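Local structure of dihydrodipicolinate reductase N-terminus domain-containing protein (Mycobacterium smegmatis, 6IAQ) at residues T143-M148 / G164-N169; E176-Q181 / S237-I242; A210-T215 / P264-E269; E284-I287 / L293-S296. The protein is an NADP-dependent amine dehydrogenase, a native enzyme of the family used for asymmetric reductive amination of ketones. All coordinates share one frame; numbering follows the deposited sequence.

Interaction 1: residues T143-M148 / G164-N169; sequences TFWVNM and GKASWN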
loop_
_atom_site.group_PDB
_atom_site.type_symbol
_atom_site.label_atom_id
_atom_site.label_comp_id
_atom_site.label_asym_id
_atom_site.label_seq_id
_atom_site.Cartn_x
_atom_site.Cartn_y
_atom_site.Cartn_z
ATOM N N THR A 143 2.769 -7.818 1.471
ATOM C CA THR A 143 2.759 -6.426 0.968
ATOM C C THR A 143 2.946 -6.400 -0.551
ATOM O O THR A 143 2.092 -5.816 -1.246
ATOM C CB THR A 143 3.807 -5.575 1.675
ATOM O OG1 THR A 143 3.539 -5.571 3.059
ATOM C CG2 THR A 143 3.806 -4.157 1.169
ATOM N N PHE A 144 4.014 -6.999 -1.085
ATOM C CA PHE A 144 4.524 -6.647 -2.444
ATOM C C PHE A 144 3.694 -7.275 -3.554
ATOM O O PHE A 144 3.721 -6.721 -4.659
ATOM C CB PHE A 144 6.008 -6.983 -2.545
ATOM C CG PHE A 144 6.839 -6.097 -1.654
ATOM C CD1 PHE A 144 7.095 -4.779 -2.006
ATOM C CD2 PHE A 144 7.295 -6.559 -0.428
ATOM C CE1 PHE A 144 7.848 -3.969 -1.165
ATOM C CE2 PHE A 144 8.013 -5.740 0.421
ATOM C CZ PHE A 144 8.277 -4.432 0.063
ATOM N N TRP A 145 2.953 -8.357 -3.286
ATOM C CA TRP A 145 2.141 -9.020 -4.334
ATOM C C TRP A 145 0.642 -8.952 -4.006
ATOM O O TRP A 145 -0.139 -9.227 -4.932
ATOM C CB TRP A 145 2.593 -10.460 -4.603
ATOM C CG TRP A 145 3.989 -10.602 -5.107
ATOM C CD1 TRP A 145 4.774 -9.627 -5.655
ATOM C CD2 TRP A 145 4.767 -11.806 -5.144
ATOM N NE1 TRP A 145 5.986 -10.142 -6.029
ATOM C CE2 TRP A 145 6.025 -11.473 -5.701
ATOM C CE3 TRP A 145 4.559 -13.114 -4.684
ATOM C CZ2 TRP A 145 7.062 -12.402 -5.818
ATOM C CZ3 TRP A 145 5.566 -14.050 -4.853
ATOM C CH2 TRP A 145 6.807 -13.695 -5.395
ATOM N N VAL A 146 0.247 -8.616 -2.780
ATOM C CA VAL A 146 -1.192 -8.611 -2.405
ATOM C C VAL A 146 -1.634 -7.229 -1.918
ATOM O O VAL A 146 -2.334 -6.549 -2.695
ATOM C CB VAL A 146 -1.513 -9.713 -1.384
ATOM C CG1 VAL A 146 -2.983 -9.683 -0.991
ATOM C CG2 VAL A 146 -1.081 -11.090 -1.876
ATOM N N ASN A 147 -1.287 -6.816 -0.696
ATOM C CA ASN A 147 -1.897 -5.633 -0.049
ATOM C C ASN A 147 -1.519 -4.310 -0.783
ATOM O O ASN A 147 -2.403 -3.416 -0.896
ATOM C CB ASN A 147 -1.576 -5.578 1.438
ATOM C CG ASN A 147 -2.415 -6.588 2.230
ATOM O OD1 ASN A 147 -3.624 -6.468 2.270
ATOM N ND2 ASN A 147 -1.819 -7.612 2.824
ATOM N N MET A 148 -0.274 -4.150 -1.237
ATOM C CA MET A 148 0.144 -2.914 -1.947
ATOM C C MET A 148 -0.493 -2.890 -3.341
ATOM O O MET A 148 -0.794 -1.783 -3.855
ATOM C CB MET A 148 1.670 -2.840 -2.117
ATOM C CG MET A 148 2.106 -1.443 -2.571
ATOM S SD MET A 148 3.888 -1.307 -2.492
ATOM C CE MET A 148 4.027 -0.847 -0.771
ATOM N N GLY A 164 1.520 -8.418 -13.061
ATOM C CA GLY A 164 2.704 -8.429 -12.195
ATOM C C GLY A 164 3.827 -9.225 -12.810
ATOM O O GLY A 164 3.569 -10.242 -13.502
ATOM N N LYS A 165 5.045 -8.784 -12.537
ATOM C CA LYS A 165 6.286 -9.437 -12.974
ATOM C C LYS A 165 7.231 -9.409 -11.782
ATOM O O LYS A 165 7.440 -8.317 -11.221
ATOM C CB LYS A 165 6.892 -8.750 -14.205
ATOM C CG LYS A 165 8.024 -9.537 -14.840
ATOM C CD LYS A 165 8.557 -8.995 -16.160
ATOM C CE LYS A 165 9.279 -7.675 -16.010
ATOM N NZ LYS A 165 10.418 -7.543 -16.957
ATOM N N ALA A 166 7.740 -10.582 -11.392
ATOM C CA ALA A 166 8.582 -10.737 -10.195
ATOM C C ALA A 166 9.728 -11.691 -10.490
ATOM O O ALA A 166 9.561 -12.677 -11.253
ATOM C CB ALA A 166 7.729 -11.191 -9.031
ATOM N N SER A 167 10.863 -11.391 -9.874
ATOM C CA SER A 167 12.087 -12.210 -9.925
ATOM C C SER A 167 12.633 -12.323 -8.499
ATOM O O SER A 167 12.781 -11.302 -7.845
ATOM C CB SER A 167 13.097 -11.601 -10.883
ATOM O OG SER A 167 14.262 -12.407 -10.980
ATOM N N TRP A 168 12.947 -13.540 -8.064
ATOM C CA TRP A 168 13.737 -13.758 -6.832
ATOM C C TRP A 168 14.826 -14.805 -7.082
ATOM O O TRP A 168 14.731 -15.570 -8.045
ATOM C CB TRP A 168 12.838 -14.076 -5.635
ATOM C CG TRP A 168 11.840 -15.159 -5.858
ATOM C CD1 TRP A 168 10.535 -14.994 -6.196
ATOM C CD2 TRP A 168 12.050 -16.582 -5.712
ATOM N NE1 TRP A 168 9.904 -16.217 -6.271
ATOM C CE2 TRP A 168 10.819 -17.204 -5.994
ATOM C CE3 TRP A 168 13.145 -17.380 -5.353
ATOM C CZ2 TRP A 168 10.649 -18.580 -5.904
ATOM C CZ3 TRP A 168 12.986 -18.742 -5.292
ATOM C CH2 TRP A 168 11.751 -19.323 -5.555
ATOM N N ASN A 169 15.844 -14.747 -6.236
ATOM C CA ASN A 169 17.100 -15.523 -6.305
ATOM C C ASN A 169 17.011 -16.728 -5.350
ATOM O O ASN A 169 17.002 -16.524 -4.141
ATOM C CB ASN A 169 18.280 -14.635 -5.958
ATOM C CG ASN A 169 19.614 -15.296 -6.161
ATOM O OD1 ASN A 169 19.690 -16.421 -6.648
ATOM N ND2 ASN A 169 20.673 -14.600 -5.809
#
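Trp145 reaches from helix 141-153 to strand 158-169 and meets two residues there with the far side of its indole. The methyl of Ala166 sits obliquely against the ring, nearest CZ2, with CB and CZ2 3.5 Å apart, and almost as near NE1. Further round the six-membered ring, Trp145 CH2 comes within 4.0 Å of Trp168 CD1. The long directions of the two side chains cross at about a right angle, while their ring planes are only moderately inclined. They do not stack, because Trp168 CD1 lies at the edge of the Trp145 indole, near its plane, and Trp145 CH2 meets the Trp168 ring obliquely.

Trp145 has CG anti to its carbonyl carbon (chi1 -62°), which carries the indole out from the helix to the strand. Ala166 and Trp168, two apart, both direct their CB toward the helix; with chi1 at 51°, Trp168 brings the CD1-NE1 edge of its five-membered ring to Trp145 CH2. The helix has a wider pi-type turn at 143-147, marked by the bond from Met148 N to Thr143 O.

Phe268 and Tyr140 meet Trp145 edge-to-face, adding to a buried aromatic cluster whose Trp145 side chain is about 6 Å from the bound NADP. Strands 265-273 and 282-288 flank strand 158-169 in the mixed sheet, helix 141-153 packs on that sheet, and Trp168 also touches Thr302 of helix 302-312.

Interaction 2: residues E176-Q181 / S237-I242; sequences ELATAQ and SEALGI. With NAP (NADP nicotinamide-adenine-dinucleotide phosphate), chain F.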
loop_
_atom_site.group_PDB
_atom_site.type_symbol
_atom_site.label_atom_id
_atom_site.label_comp_id
_atom_site.label_asym_id
_atom_site.label_seq_id
_atom_site.Cartn_x
_atom_site.Cartn_y
_atom_site.Cartn_z
ATOM N N GLU A 176 15.413 -26.247 1.006
ATOM C CA GLU A 176 14.006 -26.678 0.800
ATOM C C GLU A 176 13.519 -26.017 -0.500
ATOM O O GLU A 176 12.921 -26.707 -1.333
ATOM C CB GLU A 176 13.125 -26.315 1.999
ATOM C CG GLU A 176 11.639 -26.537 1.748
ATOM C CD GLU A 176 11.203 -27.992 1.675
ATOM O OE1 GLU A 176 11.918 -28.825 2.227
ATOM O OE2 GLU A 176 10.197 -28.290 1.033
ATOM N N LEU A 177 13.731 -24.716 -0.653
ATOM C CA LEU A 177 13.169 -23.951 -1.802
ATOM C C LEU A 177 13.988 -24.255 -3.065
ATOM O O LEU A 177 13.377 -24.478 -4.100
ATOM C CB LEU A 177 13.152 -22.459 -1.458
ATOM C CG LEU A 177 12.507 -21.536 -2.488
ATOM C CD1 LEU A 177 11.172 -22.062 -2.974
ATOM C CD2 LEU A 177 12.370 -20.137 -1.928
ATOM N N ALA A 178 15.310 -24.344 -2.947
ATOM C CA ALA A 178 16.246 -24.623 -4.075
ATOM C C ALA A 178 15.887 -25.976 -4.689
ATOM O O ALA A 178 15.729 -26.069 -5.910
ATOM C CB ALA A 178 17.685 -24.554 -3.617
ATOM N N THR A 179 15.656 -26.984 -3.860
ATOM C CA THR A 179 15.260 -28.334 -4.332
ATOM C C THR A 179 13.875 -28.270 -4.976
ATOM O O THR A 179 13.685 -28.885 -6.014
ATOM C CB THR A 179 15.316 -29.354 -3.188
ATOM O OG1 THR A 179 16.657 -29.322 -2.715
ATOM C CG2 THR A 179 14.918 -30.741 -3.629
ATOM N N ALA A 180 12.924 -27.547 -4.396
ATOM C CA ALA A 180 11.566 -27.436 -4.964
ATOM C C ALA A 180 11.575 -26.657 -6.296
ATOM O O ALA A 180 10.647 -26.813 -7.089
ATOM C CB ALA A 180 10.643 -26.824 -3.957
ATOM N N GLN A 181 12.576 -25.822 -6.514
ATOM C CA GLN A 181 12.749 -25.034 -7.770
ATOM C C GLN A 181 13.495 -25.872 -8.818
ATOM O O GLN A 181 13.736 -25.351 -9.904
ATOM C CB GLN A 181 13.476 -23.716 -7.477
ATOM C CG GLN A 181 12.642 -22.720 -6.699
ATOM C CD GLN A 181 11.327 -22.399 -7.374
ATOM O OE1 GLN A 181 10.261 -22.737 -6.868
ATOM N NE2 GLN A 181 11.394 -21.752 -8.532
ATOM N N SER A 237 25.336 -22.853 -7.310
ATOM C CA SER A 237 24.237 -22.569 -6.351
ATOM C C SER A 237 24.818 -22.656 -4.953
ATOM O O SER A 237 25.181 -23.772 -4.527
ATOM C CB SER A 237 23.088 -23.517 -6.501
ATOM O OG SER A 237 22.166 -23.344 -5.434
ATOM N N GLU A 238 24.931 -21.524 -4.268
ATOM C CA GLU A 238 25.327 -21.487 -2.839
ATOM C C GLU A 238 24.253 -22.193 -2.003
ATOM O O GLU A 238 24.607 -22.788 -0.966
ATOM C CB GLU A 238 25.613 -20.054 -2.389
ATOM C CG GLU A 238 26.886 -19.491 -2.995
ATOM C CD GLU A 238 28.106 -20.391 -2.868
ATOM O OE1 GLU A 238 28.795 -20.597 -3.895
ATOM O OE2 GLU A 238 28.367 -20.897 -1.752
ATOM N N ALA A 239 22.983 -22.164 -2.402
ATOM C CA ALA A 239 21.905 -22.769 -1.584
ATOM C C ALA A 239 22.119 -24.290 -1.484
ATOM O O ALA A 239 21.850 -24.845 -0.410
ATOM C CB ALA A 239 20.547 -22.439 -2.142
ATOM N N LEU A 240 22.543 -24.947 -2.569
ATOM C CA LEU A 240 22.731 -26.423 -2.586
ATOM C C LEU A 240 24.214 -26.815 -2.525
ATOM O O LEU A 240 24.491 -27.995 -2.340
ATOM C CB LEU A 240 22.011 -26.988 -3.813
ATOM C CG LEU A 240 20.484 -26.942 -3.720
ATOM C CD1 LEU A 240 19.833 -27.401 -5.002
ATOM C CD2 LEU A 240 19.975 -27.760 -2.554
ATOM N N GLY A 241 25.132 -25.860 -2.590
ATOM C CA GLY A 241 26.579 -26.109 -2.691
ATOM C C GLY A 241 26.904 -27.016 -3.860
ATOM O O GLY A 241 27.688 -27.937 -3.662
ATOM N N ILE A 242 26.327 -26.765 -5.043
ATOM C CA ILE A 242 26.586 -27.584 -6.261
ATOM C C ILE A 242 27.022 -26.674 -7.407
ATOM O O ILE A 242 26.552 -25.519 -7.481
ATOM C CB ILE A 242 25.378 -28.451 -6.654
ATOM C CG1 ILE A 242 24.160 -27.607 -7.046
ATOM C CG2 ILE A 242 25.056 -29.449 -5.549
ATOM C CD1 ILE A 242 22.973 -28.409 -7.538
HETATM P PA NAP F . 15.643 -23.996 4.510
HETATM O O1A NAP F . 16.839 -23.221 4.809
HETATM O O2A NAP F . 15.661 -25.340 3.723
HETATM O O5B NAP F . 14.899 -24.244 5.942
HETATM C C5B NAP F . 13.856 -25.212 6.120
HETATM C C4B NAP F . 13.908 -25.700 7.562
HETATM O O4B NAP F . 12.850 -26.614 7.838
HETATM C C3B NAP F . 15.220 -26.427 7.958
HETATM O O3B NAP F . 15.648 -25.762 9.172
HETATM C C2B NAP F . 14.838 -27.868 8.287
HETATM O O2B NAP F . 15.529 -28.412 9.433
HETATM C C1B NAP F . 13.424 -27.631 8.722
HETATM N N9A NAP F . 12.501 -28.762 8.671
HETATM C C8A NAP F . 12.133 -29.522 7.620
HETATM N N7A NAP F . 11.192 -30.381 8.029
HETATM C C5A NAP F . 10.913 -30.097 9.324
HETATM C C6A NAP F . 9.998 -30.588 10.386
HETATM N N6A NAP F . 9.154 -31.585 10.153
HETATM N N1A NAP F . 10.049 -30.016 11.587
HETATM C C2A NAP F . 10.873 -28.992 11.891
HETATM N N3A NAP F . 11.740 -28.474 10.992
HETATM C C4A NAP F . 11.784 -29.031 9.748
HETATM O O3 NAP F . 14.532 -23.102 3.691
HETATM P PN NAP F . 14.203 -21.499 3.963
HETATM O O1N NAP F . 14.875 -20.596 2.976
HETATM O O2N NAP F . 14.347 -21.169 5.407
HETATM O O5D NAP F . 12.674 -21.694 3.540
HETATM C C5D NAP F . 11.677 -22.399 4.290
HETATM C C4D NAP F . 10.308 -22.380 3.669
HETATM O O4D NAP F . 9.836 -20.993 3.676
HETATM C C3D NAP F . 10.331 -22.909 2.263
HETATM O O3D NAP F . 9.225 -23.746 1.976
HETATM C C2D NAP F . 10.263 -21.629 1.419
HETATM O O2D NAP F . 9.711 -21.927 0.130
HETATM C C1D NAP F . 9.419 -20.705 2.344
HETATM N N1N NAP F . 9.655 -19.278 2.059
HETATM C C2N NAP F . 8.601 -18.510 1.861
HETATM C C3N NAP F . 8.785 -17.175 1.529
HETATM C C7N NAP F . 7.605 -16.245 1.344
HETATM O O7N NAP F . 7.867 -15.129 0.896
HETATM N N7N NAP F . 6.358 -16.611 1.689
HETATM C C4N NAP F . 10.081 -16.672 1.428
HETATM C C5N NAP F . 11.177 -17.501 1.646
HETATM C C6N NAP F . 10.913 -18.809 1.968
HETATM P P2B NAP F . 17.113 -28.620 9.458
HETATM O O1X NAP F . 17.769 -27.270 9.467
HETATM O O2X NAP F . 17.393 -29.212 10.838
HETATM O O3X NAP F . 17.258 -29.523 8.229
#
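The NADP site borders this contact: helix 175-180 turns its first residues to the cofactor and packs through Ala178 and Thr179 on the loop between strands 235-237 and 242-244. Ala178 CB lies 3.7 Å from Leu240 CG and also meets the methyl of Ala239. Leu240 reaches along the helix surface, its CD2 coming 3.7 Å from Thr179 OG1 as the two side chains cross at about a right angle. That hydroxyl is bonded to Pro175 O within the helix, so toward Leu240 it makes only a van der Waals contact.

The loop closes a tight beta hairpin with a G1 bulge, in which Gly241 and Ile242 both face Ser237; Gly241 takes up positive phi. Ser237 OG accepts a weak bond from Leu240 N, and Asp171 binds Ser237 OG as well as the backbone N of Glu238 and Ala239.

On the cofactor side, Glu176 N donates to O2A of the NADP pyrophosphate at 2.9 Å, with an N-H...O angle of 158°. With CG anti to the backbone N (chi1 -176°), the Leu177 side chain is turned to the nicotinamide ribose, where its CD1 comes 3.4 Å from O2D. Gly174 N also bonds the cofactor, just before this helix.

Interaction 3: residues A210-T215 / P264-E269; sequences ALVADT and PVFEFE
Phe266 supplies the strand's whole share of this contact, its ring lying against helix 203-215 where Leu211, Val212 and Thr215 meet it. Helix and strand segments run roughly antiparallel, at 153°, with their axes 10.1 Å apart. The close part is Val212: CG2 sits over one face of the ring in a CH-pi contact, 4.2 Å from the centroid and 28° off the normal. CG of Phe266 is anti to its carbonyl carbon (chi1 -61°), bringing the ring up to the helix. Leu211 CB approaches Phe266 CE2 obliquely at 4.1 Å.

Contact is looser at Thr215, whose OG1 is 4.4 Å from Phe266 CZ. That hydroxyl donates instead to Leu211 O at 2.7 Å, and Thr215 N reaches the same oxygen from the opposite face of the carbonyl plane. Away from the ring, Asp214 faces the second subunit, forming salt bridges with its Arg332 and Arg334.

With apolar and CH-pi contacts and no polar bond between the segments, the joint rests on dispersion, the threonine's polarity being met within its own helix.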
loop_
_atom_site.group_PDB
_atom_site.type_symbol
_atom_site.label_atom_id
_atom_site.label_comp_id
_atom_site.label_asym_id
_atom_site.label_seq_id
_atom_site.Cartn_x
_atom_site.Cartn_y
_atom_site.Cartn_z
ATOM N N ALA A 210 -6.027 -14.452 -3.856
ATOM C CA ALA A 210 -6.140 -13.416 -2.801
ATOM C C ALA A 210 -6.653 -12.105 -3.419
ATOM O O ALA A 210 -7.553 -11.492 -2.811
ATOM C CB ALA A 210 -4.816 -13.211 -2.105
ATOM N N LEU A 211 -6.085 -11.665 -4.550
ATOM C CA LEU A 211 -6.466 -10.358 -5.159
ATOM C C LEU A 211 -7.921 -10.429 -5.630
ATOM O O LEU A 211 -8.684 -9.513 -5.355
ATOM C CB LEU A 211 -5.503 -10.028 -6.304
ATOM C CG LEU A 211 -4.113 -9.563 -5.881
ATOM C CD1 LEU A 211 -3.243 -9.373 -7.100
ATOM C CD2 LEU A 211 -4.181 -8.281 -5.067
ATOM N N VAL A 212 -8.282 -11.519 -6.291
ATOM C CA VAL A 212 -9.664 -11.748 -6.810
ATOM C C VAL A 212 -10.654 -11.743 -5.642
ATOM O O VAL A 212 -11.673 -11.018 -5.732
ATOM C CB VAL A 212 -9.717 -13.033 -7.643
ATOM C CG1 VAL A 212 -11.143 -13.497 -7.909
ATOM C CG2 VAL A 212 -8.944 -12.860 -8.950
ATOM N N ALA A 213 -10.368 -12.493 -4.574
ATOM C CA ALA A 213 -11.254 -12.595 -3.395
ATOM C C ALA A 213 -11.334 -11.230 -2.705
ATOM O O ALA A 213 -12.459 -10.806 -2.336
ATOM C CB ALA A 213 -10.760 -13.667 -2.455
ATOM N N ASP A 214 -10.198 -10.546 -2.526
ATOM C CA ASP A 214 -10.194 -9.213 -1.863
ATOM C C ASP A 214 -11.048 -8.221 -2.678
ATOM O O ASP A 214 -11.689 -7.354 -2.091
ATOM C CB ASP A 214 -8.780 -8.674 -1.649
ATOM C CG ASP A 214 -8.784 -7.306 -1.002
ATOM O OD1 ASP A 214 -9.030 -7.218 0.217
ATOM O OD2 ASP A 214 -8.591 -6.343 -1.740
ATOM N N THR A 215 -11.039 -8.320 -3.995
ATOM C CA THR A 215 -11.769 -7.361 -4.858
ATOM C C THR A 215 -13.257 -7.745 -4.896
ATOM O O THR A 215 -14.061 -6.923 -5.351
ATOM C CB THR A 215 -11.128 -7.267 -6.246
ATOM O OG1 THR A 215 -9.710 -7.113 -6.047
ATOM C CG2 THR A 215 -11.676 -6.096 -7.040
ATOM N N PRO A 264 -12.317 -7.394 -15.067
ATOM C CA PRO A 264 -10.883 -7.383 -14.753
ATOM C C PRO A 264 -10.224 -8.752 -14.949
ATOM O O PRO A 264 -10.787 -9.785 -14.581
ATOM C CB PRO A 264 -10.837 -6.950 -13.284
ATOM C CG PRO A 264 -12.086 -6.130 -13.113
ATOM C CD PRO A 264 -13.123 -6.805 -13.988
ATOM N N VAL A 265 -9.045 -8.719 -15.553
ATOM C CA VAL A 265 -8.145 -9.882 -15.750
ATOM C C VAL A 265 -6.899 -9.650 -14.902
ATOM O O VAL A 265 -6.365 -8.513 -14.905
ATOM C CB VAL A 265 -7.788 -10.034 -17.233
ATOM C CG1 VAL A 265 -6.766 -11.133 -17.449
ATOM C CG2 VAL A 265 -9.044 -10.244 -18.080
ATOM N N PHE A 266 -6.443 -10.698 -14.224
ATOM C CA PHE A 266 -5.218 -10.684 -13.400
ATOM C C PHE A 266 -4.199 -11.621 -14.019
ATOM O O PHE A 266 -4.567 -12.773 -14.370
ATOM C CB PHE A 266 -5.544 -11.110 -11.976
ATOM C CG PHE A 266 -6.526 -10.213 -11.288
ATOM C CD1 PHE A 266 -7.882 -10.336 -11.528
ATOM C CD2 PHE A 266 -6.086 -9.234 -10.418
ATOM C CE1 PHE A 266 -8.782 -9.489 -10.911
ATOM C CE2 PHE A 266 -6.997 -8.407 -9.783
ATOM C CZ PHE A 266 -8.345 -8.554 -10.012
ATOM N N GLU A 267 -2.953 -11.167 -14.107
ATOM C CA GLU A 267 -1.850 -11.973 -14.677
ATOM C C GLU A 267 -0.582 -11.726 -13.865
ATOM O O GLU A 267 -0.278 -10.562 -13.550
ATOM C CB GLU A 267 -1.665 -11.663 -16.162
ATOM C CG GLU A 267 -0.777 -12.668 -16.859
ATOM C CD GLU A 267 -0.823 -12.648 -18.378
ATOM O OE1 GLU A 267 -1.769 -13.209 -18.965
ATOM O OE2 GLU A 267 0.077 -12.065 -18.965
ATOM N N PHE A 268 0.144 -12.793 -13.544
ATOM C CA PHE A 268 1.364 -12.716 -12.702
ATOM C C PHE A 268 2.412 -13.693 -13.219
ATOM O O PHE A 268 2.176 -14.912 -13.251
ATOM C CB PHE A 268 0.978 -12.941 -11.235
ATOM C CG PHE A 268 2.142 -12.906 -10.279
ATOM C CD1 PHE A 268 2.964 -11.789 -10.208
ATOM C CD2 PHE A 268 2.357 -13.939 -9.386
ATOM C CE1 PHE A 268 4.022 -11.737 -9.316
ATOM C CE2 PHE A 268 3.424 -13.902 -8.504
ATOM C CZ PHE A 268 4.247 -12.797 -8.457
ATOM N N GLU A 269 3.565 -13.162 -13.596
ATOM C CA GLU A 269 4.723 -13.960 -14.033
ATOM C C GLU A 269 5.795 -13.860 -12.947
ATOM O O GLU A 269 6.146 -12.716 -12.532
ATOM C CB GLU A 269 5.223 -13.441 -15.376
ATOM C CG GLU A 269 6.512 -14.076 -15.829
ATOM C CD GLU A 269 7.002 -13.542 -17.163
ATOM O OE1 GLU A 269 7.092 -12.336 -17.305
ATOM O OE2 GLU A 269 7.250 -14.341 -18.062
#

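Interaction 4: residues E284-I287 / L293-S296; sequences EWTI and LFLS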
loop_
_atom_site.group_PDB
_atom_site.type_symbol
_atom_site.label_atom_id
_atom_site.label_comp_id
_atom_site.label_asym_id
_atom_site.label_seq_id
_atom_site.Cartn_x
_atom_site.Cartn_y
_atom_site.Cartn_z
ATOM N N GLU A 284 7.398 -5.488 -10.458
ATOM C CA GLU A 284 6.886 -4.501 -11.445
ATOM C C GLU A 284 5.439 -4.840 -11.762
ATOM O O GLU A 284 5.175 -5.970 -12.214
ATOM C CB GLU A 284 7.702 -4.489 -12.726
ATOM C CG GLU A 284 9.137 -4.083 -12.541
ATOM C CD GLU A 284 9.989 -4.139 -13.805
ATOM O OE1 GLU A 284 9.538 -4.657 -14.865
ATOM O OE2 GLU A 284 11.139 -3.741 -13.716
ATOM N N TRP A 285 4.538 -3.918 -11.450
ATOM C CA TRP A 285 3.085 -4.111 -11.652
ATOM C C TRP A 285 2.527 -2.980 -12.521
ATOM O O TRP A 285 2.897 -1.810 -12.335
ATOM C CB TRP A 285 2.345 -4.189 -10.327
ATOM C CG TRP A 285 2.693 -5.429 -9.575
ATOM C CD1 TRP A 285 3.861 -5.679 -8.924
ATOM C CD2 TRP A 285 1.879 -6.600 -9.428
ATOM N NE1 TRP A 285 3.789 -6.908 -8.319
ATOM C CE2 TRP A 285 2.616 -7.517 -8.649
ATOM C CE3 TRP A 285 0.604 -6.967 -9.859
ATOM C CZ2 TRP A 285 2.120 -8.781 -8.302
ATOM C CZ3 TRP A 285 0.123 -8.216 -9.535
ATOM C CH2 TRP A 285 0.871 -9.106 -8.758
ATOM N N THR A 286 1.682 -3.365 -13.457
ATOM C CA THR A 286 0.951 -2.440 -14.355
ATOM C C THR A 286 -0.533 -2.705 -14.166
ATOM O O THR A 286 -0.927 -3.873 -14.103
ATOM C CB THR A 286 1.368 -2.657 -15.806
ATOM O OG1 THR A 286 2.773 -2.426 -15.896
ATOM C CG2 THR A 286 0.597 -1.778 -16.763
ATOM N N ILE A 287 -1.306 -1.633 -14.071
ATOM C CA ILE A 287 -2.786 -1.691 -14.228
ATOM C C ILE A 287 -3.148 -0.980 -15.529
ATOM O O ILE A 287 -2.795 0.200 -15.676
ATOM C CB ILE A 287 -3.482 -1.093 -13.010
ATOM C CG1 ILE A 287 -3.058 -1.832 -11.738
ATOM C CG2 ILE A 287 -4.988 -1.115 -13.193
ATOM C CD1 ILE A 287 -3.646 -1.243 -10.474
ATOM N N LEU A 293 -1.721 2.593 -14.612
ATOM C CA LEU A 293 -0.910 2.773 -13.385
ATOM C C LEU A 293 0.301 1.862 -13.448
ATOM O O LEU A 293 0.240 0.806 -14.124
ATOM C CB LEU A 293 -1.756 2.455 -12.161
ATOM C CG LEU A 293 -2.906 3.411 -11.916
ATOM C CD1 LEU A 293 -4.022 2.710 -11.167
ATOM C CD2 LEU A 293 -2.433 4.657 -11.178
ATOM N N PHE A 294 1.365 2.291 -12.778
ATOM C CA PHE A 294 2.650 1.552 -12.692
ATOM C C PHE A 294 3.158 1.578 -11.250
ATOM O O PHE A 294 3.014 2.601 -10.547
ATOM C CB PHE A 294 3.673 2.174 -13.639
ATOM C CG PHE A 294 4.964 1.405 -13.694
ATOM C CD1 PHE A 294 5.027 0.162 -14.314
ATOM C CD2 PHE A 294 6.105 1.904 -13.103
ATOM C CE1 PHE A 294 6.213 -0.564 -14.347
ATOM C CE2 PHE A 294 7.293 1.176 -13.131
ATOM C CZ PHE A 294 7.350 -0.044 -13.770
ATOM N N LEU A 295 3.772 0.480 -10.834
ATOM C CA LEU A 295 4.466 0.366 -9.525
ATOM C C LEU A 295 5.721 -0.475 -9.739
ATOM O O LEU A 295 5.660 -1.529 -10.397
ATOM C CB LEU A 295 3.548 -0.256 -8.478
ATOM C CG LEU A 295 4.123 -0.384 -7.060
ATOM C CD1 LEU A 295 3.073 -0.013 -6.018
ATOM C CD2 LEU A 295 4.597 -1.796 -6.764
ATOM N N SER A 296 6.832 0.011 -9.210
ATOM C CA SER A 296 8.134 -0.690 -9.203
ATOM C C SER A 296 8.761 -0.495 -7.822
ATOM O O SER A 296 8.581 0.594 -7.219
ATOM C CB SER A 296 9.009 -0.168 -10.327
ATOM O OG SER A 296 10.365 -0.443 -10.090
HETATM O O HOH W 1 12.081 -2.680 -11.325
#
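Four backbone hydrogen bonds join Trp285 with Leu295 and Ile287 with Leu293, using both N and O of each residue. Ile287 N approaches Leu293 O from above its carbonyl plane, 38° out of it. CA atoms of the non-hydrogen-bonded residues add C-H...O contacts to carbonyls already bonded, such as Thr286 CA to Leu293 O at 3.3 Å. On their other side the backbones of Glu284 and Thr286 pair with Lys165 and Arg163 of strand 158-169, while Ser296 makes backbone hydrogen bonds to the second subunit.

A water donates to Glu284 OE2 at 2.8 Å and bonds to Ser296 OG, which also meets Gly298 N. On that same face, Thr286 OG1 lies in the plane of the Phe294 ring at its edge, 3.8 Å from CD1.

On the opposite face Ile287 and Leu293 lie side by side, their CD1 atoms 4.0 Å apart, and this buried face packs on helix 141-153. Strands 282-288 and 293-296 follow each other through a short turn: an antiparallel beta hairpin at the edge of the chain's mixed sheet.

How the interactions relate
Interactions 1, 3 and 4 share the mixed sheet, with centres 11 to 14 Å apart. In it strand 158-169 lies between strands 265-273 and 282-288, bonded to them through Gly164 N with Glu267 O and Lys165 N with Glu284 O, and helix 141-153 packs alongside. Phe268 and Trp285 join interactions 3 and 4 by packing, and all three contacts also touch the second subunit. Interaction 2 lies about 21 Å from interaction 1, centre to centre, but meets it where Trp168 packs on Leu177 and Gln181. Interaction 1 comes first along the chain; interactions 2 and 3 interleave, and interaction 4 follows. Through Trp168, strand 158-169 of the dimer-contacting sheet thus meets helix 175-180, which contacts NADP.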